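Local atomic coordinates of Dna-binding protein RAP1 (Saccharomyces cerevisiae, PDB entry 4BJT), a protein that binds DNA at telomeres and at repressor/activator sites, and through its C-terminal domain binds Rif1. Residues Ile66-Lys71 with Pro80-Phe85; Gln90-Leu95 with Tyr143-Phe148; Ile161-Asp166 with Val182-Thr187; His96-Gly101 with Gln113-Glu118. All coordinates share one frame; numbering follows the deposited sequence.

Interaction 1 (Ile66-Lys71 with Pro80-Phe85); sequences ISFPPK and PLFFHF
Phe68 and Pro69, joined by a cis peptide bond, face the short helical turn that carries Phe82 and Phe83, with the CA atoms of Pro69 and Phe83 6.6 Å apart. The contact packs an irregular, proline-rich loop onto an aromatic turn at the margin of the all-helical C-terminal domain. CG of Phe68 stands anti to the backbone N (chi1 -165°), on the side of the turn, and CZ of its ring lies over one face of Phe82, offset toward the rim. CE1 of Phe68 comes within 3.5 Å of CZ of Phe82, and the two ring planes are inclined at 51°. The electropositive C-H rim of Phe68 suits it to a backbone carbonyl of the turn: CZ lies 3.3 Å from Phe82 O, in the plane of the ring. An alanine in place of Phe68 would probably open a gap between loop and turn and leave this face of Phe82 without the ring that packs on it. Phe82 continues inward, stacked on Phe78 and touching Phe148 of helix 140-150. Outside it, the rigid Pro69 ring crosses Phe83 at about a right angle, placing Pro69 CB 3.8 Å from Phe83 CD1, at the ring edge.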
# COMPACT_ATOMS: atom_id res chain seq x y z
N ILE C 66 -6.95 16.97 1.64
CA ILE C 66 -7.50 16.06 0.64
C ILE C 66 -9.02 16.09 0.75
O ILE C 66 -9.59 15.50 1.67
CB ILE C 66 -6.95 14.64 0.87
CG1 ILE C 66 -5.40 14.60 0.76
CG2 ILE C 66 -7.57 13.66 -0.15
CD1 ILE C 66 -4.76 13.31 1.17
N SER C 67 -9.69 16.73 -0.21
CA SER C 67 -11.14 16.82 -0.23
C SER C 67 -11.70 15.40 -0.37
O SER C 67 -11.13 14.58 -1.10
CB SER C 67 -11.59 17.69 -1.41
OG SER C 67 -12.99 17.82 -1.43
N PHE C 68 -12.76 15.10 0.38
CA PHE C 68 -13.35 13.76 0.45
C PHE C 68 -14.75 13.70 -0.14
O PHE C 68 -15.60 14.56 0.17
CB PHE C 68 -13.39 13.29 1.91
CG PHE C 68 -13.62 11.80 2.05
CD1 PHE C 68 -12.57 10.91 2.01
CD2 PHE C 68 -14.91 11.30 2.14
CE1 PHE C 68 -12.80 9.53 2.04
CE2 PHE C 68 -15.13 9.92 2.19
CZ PHE C 68 -14.08 9.06 2.16
N PRO C 69 -15.05 12.69 -0.96
CA PRO C 69 -14.15 11.63 -1.43
C PRO C 69 -13.24 12.14 -2.53
O PRO C 69 -13.66 12.96 -3.38
CB PRO C 69 -15.09 10.56 -1.97
CG PRO C 69 -16.26 11.35 -2.48
CD PRO C 69 -16.40 12.54 -1.55
N PRO C 70 -12.01 11.61 -2.60
CA PRO C 70 -11.12 12.05 -3.66
C PRO C 70 -11.56 11.53 -5.02
O PRO C 70 -12.17 10.48 -5.08
CB PRO C 70 -9.76 11.45 -3.27
CG PRO C 70 -9.99 10.53 -2.23
CD PRO C 70 -11.36 10.67 -1.66
N LYS C 71 -11.25 12.26 -6.10
CA LYS C 71 -11.64 11.88 -7.46
C LYS C 71 -11.19 10.46 -7.85
O LYS C 71 -11.92 9.74 -8.53
CB LYS C 71 -11.12 12.91 -8.48
CG LYS C 71 -11.74 12.77 -9.87
CD LYS C 71 -11.05 13.67 -10.93
CE LYS C 71 -11.00 15.14 -10.56
NZ LYS C 71 -10.52 15.98 -11.69
N PRO C 80 -19.92 1.17 -0.76
CA PRO C 80 -20.70 2.30 -0.25
C PRO C 80 -20.26 2.80 1.14
O PRO C 80 -20.26 4.01 1.37
CB PRO C 80 -22.14 1.77 -0.26
CG PRO C 80 -22.13 0.77 -1.36
CD PRO C 80 -20.79 0.12 -1.31
N LEU C 81 -19.81 1.90 2.06
CA LEU C 81 -19.39 2.32 3.39
C LEU C 81 -18.29 3.38 3.35
O LEU C 81 -18.31 4.33 4.14
CB LEU C 81 -18.92 1.09 4.20
CG LEU C 81 -18.39 1.37 5.61
CD1 LEU C 81 -19.51 1.86 6.52
CD2 LEU C 81 -17.85 0.10 6.22
N PHE C 82 -17.36 3.27 2.40
CA PHE C 82 -16.25 4.22 2.29
C PHE C 82 -16.76 5.63 2.08
O PHE C 82 -16.27 6.59 2.68
CB PHE C 82 -15.34 3.81 1.11
CG PHE C 82 -14.34 4.87 0.75
CD1 PHE C 82 -13.13 4.96 1.42
CD2 PHE C 82 -14.57 5.74 -0.31
CE1 PHE C 82 -12.17 5.90 1.05
CE2 PHE C 82 -13.62 6.70 -0.67
CZ PHE C 82 -12.41 6.76 0.02
N PHE C 83 -17.75 5.76 1.21
CA PHE C 83 -18.28 7.10 0.88
C PHE C 83 -19.07 7.74 2.02
O PHE C 83 -19.41 8.92 1.93
CB PHE C 83 -19.09 7.00 -0.40
CG PHE C 83 -18.23 6.62 -1.58
CD1 PHE C 83 -17.44 7.55 -2.21
CD2 PHE C 83 -18.17 5.30 -2.02
CE1 PHE C 83 -16.59 7.18 -3.26
CE2 PHE C 83 -17.32 4.92 -3.06
CZ PHE C 83 -16.53 5.87 -3.68
N HIS C 84 -19.38 6.98 3.07
CA HIS C 84 -20.05 7.50 4.26
C HIS C 84 -19.09 8.09 5.28
O HIS C 84 -19.55 8.74 6.22
CB HIS C 84 -20.96 6.46 4.88
CG HIS C 84 -22.21 6.32 4.06
ND1 HIS C 84 -22.34 5.33 3.12
CD2 HIS C 84 -23.30 7.11 4.01
CE1 HIS C 84 -23.54 5.50 2.57
NE2 HIS C 84 -24.13 6.59 3.04
N PHE C 85 -17.76 7.95 5.09
CA PHE C 85 -16.83 8.67 5.97
C PHE C 85 -17.01 10.15 5.72
O PHE C 85 -17.36 10.57 4.62
CB PHE C 85 -15.38 8.28 5.70
CG PHE C 85 -15.04 6.93 6.27
CD1 PHE C 85 -14.99 6.72 7.64
CD2 PHE C 85 -14.70 5.88 5.44
CE1 PHE C 85 -14.73 5.45 8.16
CE2 PHE C 85 -14.42 4.62 5.96
CZ PHE C 85 -14.42 4.41 7.32

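Interaction 2 (Gln90-Leu95 with Tyr143-Phe148); sequences QFMDKL and YFLNMF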
# COMPACT_ATOMS: atom_id res chain seq x y z
N GLN C 90 -11.06 10.89 8.81
CA GLN C 90 -11.88 9.87 9.45
C GLN C 90 -11.58 8.50 8.85
O GLN C 90 -11.43 7.51 9.58
CB GLN C 90 -13.36 10.20 9.38
CG GLN C 90 -14.17 9.29 10.30
CD GLN C 90 -15.62 9.69 10.33
OE1 GLN C 90 -16.22 9.88 9.29
NE2 GLN C 90 -16.18 9.96 11.51
N PHE C 91 -11.47 8.43 7.51
CA PHE C 91 -11.11 7.18 6.83
C PHE C 91 -9.74 6.71 7.29
O PHE C 91 -9.57 5.54 7.65
CB PHE C 91 -11.13 7.37 5.31
CG PHE C 91 -10.42 6.27 4.54
CD1 PHE C 91 -11.03 5.03 4.34
CD2 PHE C 91 -9.17 6.47 4.01
CE1 PHE C 91 -10.37 4.02 3.65
CE2 PHE C 91 -8.50 5.45 3.34
CZ PHE C 91 -9.13 4.24 3.12
N MET C 92 -8.75 7.60 7.32
CA MET C 92 -7.38 7.23 7.67
C MET C 92 -7.31 6.74 9.10
O MET C 92 -6.58 5.80 9.39
CB MET C 92 -6.40 8.41 7.48
CG MET C 92 -6.27 8.86 6.05
SD MET C 92 -5.67 7.58 4.89
CE MET C 92 -4.21 7.11 5.63
N ASP C 93 -8.05 7.36 10.00
CA ASP C 93 -8.04 6.94 11.38
C ASP C 93 -8.70 5.55 11.55
O ASP C 93 -8.18 4.75 12.33
CB ASP C 93 -8.65 8.02 12.29
CG ASP C 93 -7.81 9.30 12.36
OD1 ASP C 93 -6.69 9.32 11.81
OD2 ASP C 93 -8.32 10.32 12.84
N LYS C 94 -9.75 5.22 10.77
CA LYS C 94 -10.34 3.87 10.81
C LYS C 94 -9.35 2.86 10.23
O LYS C 94 -9.20 1.77 10.78
CB LYS C 94 -11.68 3.80 10.07
CG LYS C 94 -12.44 2.52 10.33
CD LYS C 94 -12.95 2.44 11.77
CE LYS C 94 -13.66 1.15 12.07
NZ LYS C 94 -14.41 1.22 13.36
N LEU C 95 -8.67 3.23 9.15
CA LEU C 95 -7.66 2.37 8.51
C LEU C 95 -6.58 2.04 9.55
O LEU C 95 -6.22 0.88 9.69
CB LEU C 95 -7.09 3.07 7.28
CG LEU C 95 -5.96 2.31 6.57
CD1 LEU C 95 -6.47 1.00 5.97
CD2 LEU C 95 -5.36 3.16 5.50
N TYR C 143 -0.01 4.32 1.11
CA TYR C 143 -0.59 4.03 -0.19
C TYR C 143 -1.78 4.94 -0.42
O TYR C 143 -1.84 5.63 -1.43
CB TYR C 143 -0.99 2.55 -0.28
CG TYR C 143 -1.45 2.14 -1.67
CD1 TYR C 143 -2.70 2.53 -2.16
CD2 TYR C 143 -0.60 1.46 -2.53
CE1 TYR C 143 -3.10 2.19 -3.44
CE2 TYR C 143 -1.01 1.07 -3.80
CZ TYR C 143 -2.26 1.44 -4.26
OH TYR C 143 -2.60 1.06 -5.53
N PHE C 144 -2.72 4.96 0.52
CA PHE C 144 -3.93 5.79 0.32
C PHE C 144 -3.65 7.28 0.33
O PHE C 144 -4.19 8.00 -0.51
CB PHE C 144 -5.01 5.43 1.34
CG PHE C 144 -5.62 4.09 1.06
CD1 PHE C 144 -6.46 3.91 -0.01
CD2 PHE C 144 -5.31 3.00 1.84
CE1 PHE C 144 -6.99 2.65 -0.29
CE2 PHE C 144 -5.83 1.74 1.54
CZ PHE C 144 -6.67 1.58 0.48
N LEU C 145 -2.80 7.78 1.24
CA LEU C 145 -2.54 9.22 1.25
C LEU C 145 -1.97 9.67 -0.07
O LEU C 145 -2.34 10.73 -0.57
CB LEU C 145 -1.56 9.60 2.36
CG LEU C 145 -2.11 9.51 3.78
CD1 LEU C 145 -0.95 9.50 4.80
CD2 LEU C 145 -3.09 10.65 4.06
N ASN C 146 -1.01 8.90 -0.62
CA ASN C 146 -0.35 9.29 -1.87
C ASN C 146 -1.27 9.08 -3.07
O ASN C 146 -1.31 9.92 -3.96
CB ASN C 146 1.00 8.61 -2.01
CG ASN C 146 1.99 9.24 -1.06
OD1 ASN C 146 2.66 10.21 -1.39
ND2 ASN C 146 2.06 8.74 0.14
N MET C 147 -2.04 8.00 -3.09
CA MET C 147 -3.04 7.77 -4.13
C MET C 147 -4.01 8.94 -4.19
O MET C 147 -4.29 9.48 -5.25
CB MET C 147 -3.80 6.47 -3.81
CG MET C 147 -4.98 6.19 -4.77
SD MET C 147 -5.98 4.89 -4.02
CE MET C 147 -7.38 4.72 -5.19
N PHE C 148 -4.52 9.32 -3.04
CA PHE C 148 -5.50 10.40 -2.98
C PHE C 148 -4.92 11.76 -3.29
O PHE C 148 -5.56 12.53 -4.02
CB PHE C 148 -6.16 10.45 -1.60
CG PHE C 148 -6.92 9.23 -1.11
CD1 PHE C 148 -7.45 8.32 -2.01
CD2 PHE C 148 -7.33 9.15 0.21
CE1 PHE C 148 -8.24 7.26 -1.55
CE2 PHE C 148 -8.12 8.11 0.65
CZ PHE C 148 -8.62 7.20 -0.25
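Phe91 points its ring edge at the face of Phe144 in a T-shaped pair, with the centroids 5.3 Å apart and the planes at 83°. CZ of Phe91 stands over the centre of the Phe144 ring, while CE2 of Phe91 reaches to 3.9 Å from Phe144 CG. The same CE2 also lies 3.8 Å from CE2 of Phe148, one helical turn further on, where the rings meet obliquely. One edge of Phe91 thus serves two phenylalanines four residues apart, as a flat ring can. Leu95, one turn after Phe91, sends CD2 to within 3.7 Å of Phe144 CD2. Beside the rings, Met92 packs on Leu145: its chain bends at chi2 and again at chi3, and the terminal CE comes within 3.7 Å of Leu145 CG. An unbranched, flexible methionine can fold in this way to bring its methyl onto Leu145.

The second shell holds these groups from several directions. Phe82 meets Phe91 edge-to-face, Ile121 and Ile129 lie against Phe144, Pro70 covers part of Phe148, and Leu115 packs on Leu95. Every residue that touches across the pair is buried and apolar. The helix segments run nearly antiparallel, at 157°, with their axes 11.4 Å apart, a spacing filled by large side chains. The aromatic cluster of Phe91, Phe144 and Phe148, set between two nearly antiparallel helices, forms part of the hydrophobic core of this all-helical domain.

Interaction 3 (Ile161-Asp166 with Val182-Thr187); sequences IWTHDD and VKKHGT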
# COMPACT_ATOMS: atom_id res chain seq x y z
N ILE C 161 6.11 1.15 -2.27
CA ILE C 161 5.01 0.80 -3.16
C ILE C 161 5.59 0.37 -4.47
O ILE C 161 6.10 1.19 -5.24
CB ILE C 161 4.05 2.02 -3.32
CG1 ILE C 161 3.57 2.50 -1.94
CG2 ILE C 161 2.89 1.68 -4.28
CD1 ILE C 161 2.55 3.59 -1.94
N TRP C 162 5.59 -0.95 -4.71
CA TRP C 162 6.19 -1.51 -5.91
C TRP C 162 5.25 -1.40 -7.10
O TRP C 162 4.19 -2.01 -7.11
CB TRP C 162 6.57 -2.98 -5.68
CG TRP C 162 7.73 -3.13 -4.76
CD1 TRP C 162 7.71 -3.16 -3.40
CD2 TRP C 162 9.10 -3.30 -5.14
NE1 TRP C 162 8.99 -3.30 -2.91
CE2 TRP C 162 9.86 -3.38 -3.96
CE3 TRP C 162 9.74 -3.40 -6.38
CZ2 TRP C 162 11.25 -3.55 -3.98
CZ3 TRP C 162 11.10 -3.61 -6.39
CH2 TRP C 162 11.85 -3.62 -5.21
N THR C 163 5.69 -0.72 -8.14
CA THR C 163 4.92 -0.63 -9.37
C THR C 163 5.35 -1.73 -10.35
O THR C 163 6.38 -2.39 -10.18
CB THR C 163 5.15 0.73 -10.01
OG1 THR C 163 6.53 0.82 -10.35
CG2 THR C 163 4.75 1.87 -9.10
N HIS C 164 4.58 -1.86 -11.44
CA HIS C 164 4.93 -2.80 -12.50
C HIS C 164 6.32 -2.49 -13.05
O HIS C 164 7.14 -3.40 -13.21
CB HIS C 164 3.88 -2.75 -13.62
CG HIS C 164 4.25 -3.58 -14.81
ND1 HIS C 164 4.05 -4.96 -14.81
CD2 HIS C 164 4.84 -3.22 -15.97
CE1 HIS C 164 4.51 -5.38 -15.98
NE2 HIS C 164 4.98 -4.37 -16.72
N ASP C 165 6.61 -1.20 -13.30
CA ASP C 165 7.93 -0.79 -13.79
C ASP C 165 9.05 -1.16 -12.82
O ASP C 165 10.12 -1.54 -13.25
CB ASP C 165 7.95 0.73 -14.06
CG ASP C 165 7.16 1.15 -15.29
OD1 ASP C 165 6.76 0.25 -16.08
OD2 ASP C 165 6.99 2.38 -15.50
N ASP C 166 8.80 -1.02 -11.51
CA ASP C 166 9.79 -1.38 -10.51
C ASP C 166 10.09 -2.88 -10.57
O ASP C 166 11.24 -3.27 -10.48
CB ASP C 166 9.31 -1.05 -9.08
CG ASP C 166 9.19 0.41 -8.75
OD1 ASP C 166 9.81 1.23 -9.45
OD2 ASP C 166 8.52 0.74 -7.72
N VAL C 182 16.99 0.68 -5.83
CA VAL C 182 17.39 0.64 -4.41
C VAL C 182 17.35 2.03 -3.84
O VAL C 182 17.06 2.16 -2.66
CB VAL C 182 18.70 -0.09 -4.08
CG1 VAL C 182 18.63 -1.52 -4.51
CG2 VAL C 182 19.91 0.63 -4.65
N LYS C 183 17.57 3.08 -4.64
CA LYS C 183 17.43 4.45 -4.15
C LYS C 183 15.97 4.72 -3.72
O LYS C 183 15.72 5.41 -2.72
CB LYS C 183 17.88 5.43 -5.23
CG LYS C 183 17.73 6.89 -4.86
CD LYS C 183 18.58 7.78 -5.75
CE LYS C 183 18.38 9.26 -5.47
NZ LYS C 183 18.96 9.70 -4.16
N LYS C 184 15.01 4.16 -4.47
CA LYS C 184 13.60 4.31 -4.16
C LYS C 184 13.17 3.51 -2.94
O LYS C 184 12.54 4.05 -2.04
CB LYS C 184 12.76 3.91 -5.38
CG LYS C 184 11.26 4.00 -5.17
CD LYS C 184 10.50 3.60 -6.43
CE LYS C 184 9.03 3.87 -6.25
NZ LYS C 184 8.25 3.46 -7.45
N HIS C 185 13.45 2.20 -2.95
CA HIS C 185 12.93 1.28 -1.94
C HIS C 185 13.91 0.86 -0.85
O HIS C 185 13.46 0.40 0.19
CB HIS C 185 12.41 0.03 -2.64
CG HIS C 185 11.22 0.28 -3.52
ND1 HIS C 185 10.07 0.86 -3.02
CD2 HIS C 185 11.04 0.00 -4.83
CE1 HIS C 185 9.24 0.94 -4.05
NE2 HIS C 185 9.78 0.40 -5.14
N GLY C 186 15.20 0.93 -1.14
CA GLY C 186 16.25 0.46 -0.26
C GLY C 186 16.60 -1.00 -0.51
O GLY C 186 15.85 -1.75 -1.14
N THR C 187 17.75 -1.39 0.02
CA THR C 187 18.26 -2.74 -0.13
C THR C 187 17.38 -3.80 0.52
O THR C 187 17.15 -4.85 -0.07
CB THR C 187 19.66 -2.83 0.47
OG1 THR C 187 20.42 -1.72 0.01
CG2 THR C 187 20.35 -4.13 0.12
O HOH W 1 5.61 3.81 -6.13
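Asp166 and His185 turn their flat groups almost perpendicular, with carboxylate and ring planes 86° apart, while NE2 of His185 donates to Asp166 OD2 over 2.9 Å. Asp166 also closes a capping box at the start of helix 164-171: its N is bonded to Thr163 OG1, and Thr163 N donates back to OD2. The histidine and Thr163 N both approach OD2 from out of the carboxylate plane, whereas Lys184 NZ takes the syn lone pair in a 2.7 Å salt bridge. Three donors thus grip one buried oxygen, which is likely to favour a charged aspartate. An alanine here would probably leave the Lys184 ammonium without its counter-charge, and His185 NE2 and Thr163 N without their acceptor.

On one face of His185 lies the indole of Trp162, stacked with its five-membered ring at 21° to the imidazole and a centroid separation of 4.1 Å. CG of Lys184 covers the opposite face. ND1 of His185 is bonded to Gly160 N, so both ring nitrogens are engaged and the ring's rotation is fixed; Arg193 adds a cation-pi contact to Trp162. The extended Lys184 chain carries NZ past the ring to a water, 3.0 Å from NZ and 2.8 Å from Ile161 O.

Interaction 4 (His96-Gly101 with Gln113-Glu118); sequences HEVISG and QDLCDE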
# COMPACT_ATOMS: atom_id res chain seq x y z
N HIS C 96 -6.10 3.06 10.29
CA HIS C 96 -5.09 2.86 11.36
C HIS C 96 -5.58 1.83 12.38
O HIS C 96 -4.82 0.94 12.75
CB HIS C 96 -4.78 4.18 12.08
CG HIS C 96 -3.78 4.05 13.19
ND1 HIS C 96 -4.18 3.94 14.52
CD2 HIS C 96 -2.43 3.96 13.14
CE1 HIS C 96 -3.06 3.83 15.22
NE2 HIS C 96 -1.99 3.83 14.43
N GLU C 97 -6.83 1.95 12.82
CA GLU C 97 -7.43 1.02 13.79
C GLU C 97 -7.45 -0.43 13.24
O GLU C 97 -7.03 -1.36 13.95
CB GLU C 97 -8.84 1.51 14.17
CG GLU C 97 -9.53 0.75 15.29
CD GLU C 97 -10.95 1.22 15.57
OE1 GLU C 97 -11.31 2.34 15.14
OE2 GLU C 97 -11.69 0.47 16.24
N VAL C 98 -7.80 -0.62 11.96
CA VAL C 98 -7.82 -1.97 11.36
C VAL C 98 -6.42 -2.56 11.29
O VAL C 98 -6.20 -3.68 11.76
CB VAL C 98 -8.46 -1.95 9.95
CG1 VAL C 98 -8.29 -3.32 9.26
CG2 VAL C 98 -9.93 -1.57 10.01
N ILE C 99 -5.49 -1.82 10.67
CA ILE C 99 -4.15 -2.35 10.45
C ILE C 99 -3.32 -2.47 11.73
O ILE C 99 -2.30 -3.17 11.69
CB ILE C 99 -3.37 -1.61 9.33
CG1 ILE C 99 -2.99 -0.17 9.76
CG2 ILE C 99 -4.14 -1.66 7.99
CD1 ILE C 99 -2.29 0.58 8.75
N SER C 100 -3.77 -1.88 12.87
CA SER C 100 -3.12 -2.02 14.18
C SER C 100 -3.56 -3.31 14.90
O SER C 100 -3.05 -3.61 15.98
CB SER C 100 -3.45 -0.81 15.06
OG SER C 100 -2.80 0.34 14.55
N GLY C 101 -4.51 -4.04 14.32
CA GLY C 101 -4.99 -5.29 14.88
C GLY C 101 -3.95 -6.40 14.82
O GLY C 101 -2.93 -6.28 14.14
N GLN C 113 -10.87 -9.07 4.79
CA GLN C 113 -12.27 -9.00 5.21
C GLN C 113 -12.55 -7.81 6.11
O GLN C 113 -13.54 -7.11 5.94
CB GLN C 113 -12.69 -10.31 5.92
CG GLN C 113 -14.19 -10.39 6.22
CD GLN C 113 -15.00 -10.43 4.95
OE1 GLN C 113 -14.79 -11.30 4.10
NE2 GLN C 113 -15.88 -9.47 4.74
N ASP C 114 -11.64 -7.52 7.04
CA ASP C 114 -11.82 -6.39 7.95
C ASP C 114 -11.71 -5.04 7.21
O ASP C 114 -12.47 -4.11 7.49
CB ASP C 114 -10.80 -6.46 9.09
CG ASP C 114 -10.93 -7.70 9.97
OD1 ASP C 114 -12.01 -8.35 9.94
OD2 ASP C 114 -9.94 -8.06 10.64
N LEU C 115 -10.84 -4.97 6.19
CA LEU C 115 -10.71 -3.73 5.39
C LEU C 115 -11.97 -3.48 4.56
O LEU C 115 -12.30 -2.33 4.24
CB LEU C 115 -9.49 -3.82 4.47
CG LEU C 115 -8.14 -3.73 5.18
CD1 LEU C 115 -7.02 -4.17 4.26
CD2 LEU C 115 -7.88 -2.31 5.72
N CYS C 116 -12.66 -4.54 4.19
CA CYS C 116 -13.93 -4.46 3.49
C CYS C 116 -15.05 -3.99 4.46
O CYS C 116 -15.71 -2.98 4.22
CB CYS C 116 -14.23 -5.83 2.88
SG CYS C 116 -15.90 -6.02 2.24
N ASP C 117 -15.17 -4.68 5.60
CA ASP C 117 -16.24 -4.42 6.57
C ASP C 117 -16.14 -3.12 7.31
O ASP C 117 -17.18 -2.54 7.64
CB ASP C 117 -16.31 -5.56 7.61
CG ASP C 117 -16.68 -6.92 7.04
OD1 ASP C 117 -17.21 -6.96 5.91
OD2 ASP C 117 -16.41 -7.93 7.72
N GLU C 118 -14.91 -2.67 7.64
CA GLU C 118 -14.72 -1.48 8.47
C GLU C 118 -14.38 -0.22 7.71
O GLU C 118 -14.73 0.86 8.17
CB GLU C 118 -13.65 -1.76 9.53
CG GLU C 118 -14.08 -2.87 10.47
CD GLU C 118 -13.06 -3.19 11.53
OE1 GLU C 118 -12.79 -2.32 12.39
OE2 GLU C 118 -12.49 -4.31 11.47
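Val98 fits its two methyl groups against a strip of helix 108-119 formed by Asp114, Leu115 and Glu118. The contact joins two consecutive helices linked by a loop within the all-helical domain: the C-terminal part of helix 88-99 packs on the helix that follows it in the chain, and the CA atoms of Val98 and Leu115 come as near as 6.9 Å. So short a distance suits a small residue, and valine's two methyls let it meet two neighbours at once. With CG1 anti to the backbone N (chi1 172°), one branch meets Leu115 CD2 at 3.7 Å and Asp114 CB at 4.0 Å. The other branch, CG2, is directed to Glu118, whose CB lies 3.8 Å away and whose CD and OE1 also touch this methyl.

Leucine suits position 115 because its branched end reaches several neighbours at once. Its CD2 also lies within 4.4 Å of Ile99 CG2, and the side chain continues inward to Leu95, Ile121 and Phe140. Asp114 gives only its CB to the contact; its OD2 is hydrogen-bonded to Tyr103 OH and forms a salt bridge with Lys110. Glu118 has the side chain of Lys94 against it. Its OE1 stands 4.9 Å from OE2 of Glu97, a like-charge approach which Lys94, in a long, weak ion pair with Glu97, may partly offset. Just beyond Ile99, Ser100 OG turns back to donate to His96 O over 2.8 Å.

In the fold
Interaction 2 is the core contact of the four, its centre about 10 Å from that of the chain, and it is wholly apolar. Interaction 1 extends its aromatic packing outward to a partly exposed loop: Phe85 CE2 lies 3.8 Å from Phe91 CD1. Interaction 4 shares helix 88-99 with interaction 2 and is nested within the loop that interaction 2 closes; here aliphatic groups do the packing and acidic residues border them. Interaction 3 lies on the other side of the chain's centre, its own centre about 29 Å from that of interaction 1, and relies on a buried charge network beside a Trp-His stack. Tyr143 CA against Ile161 CD1, 3.6 Å apart, connects it to interaction 2.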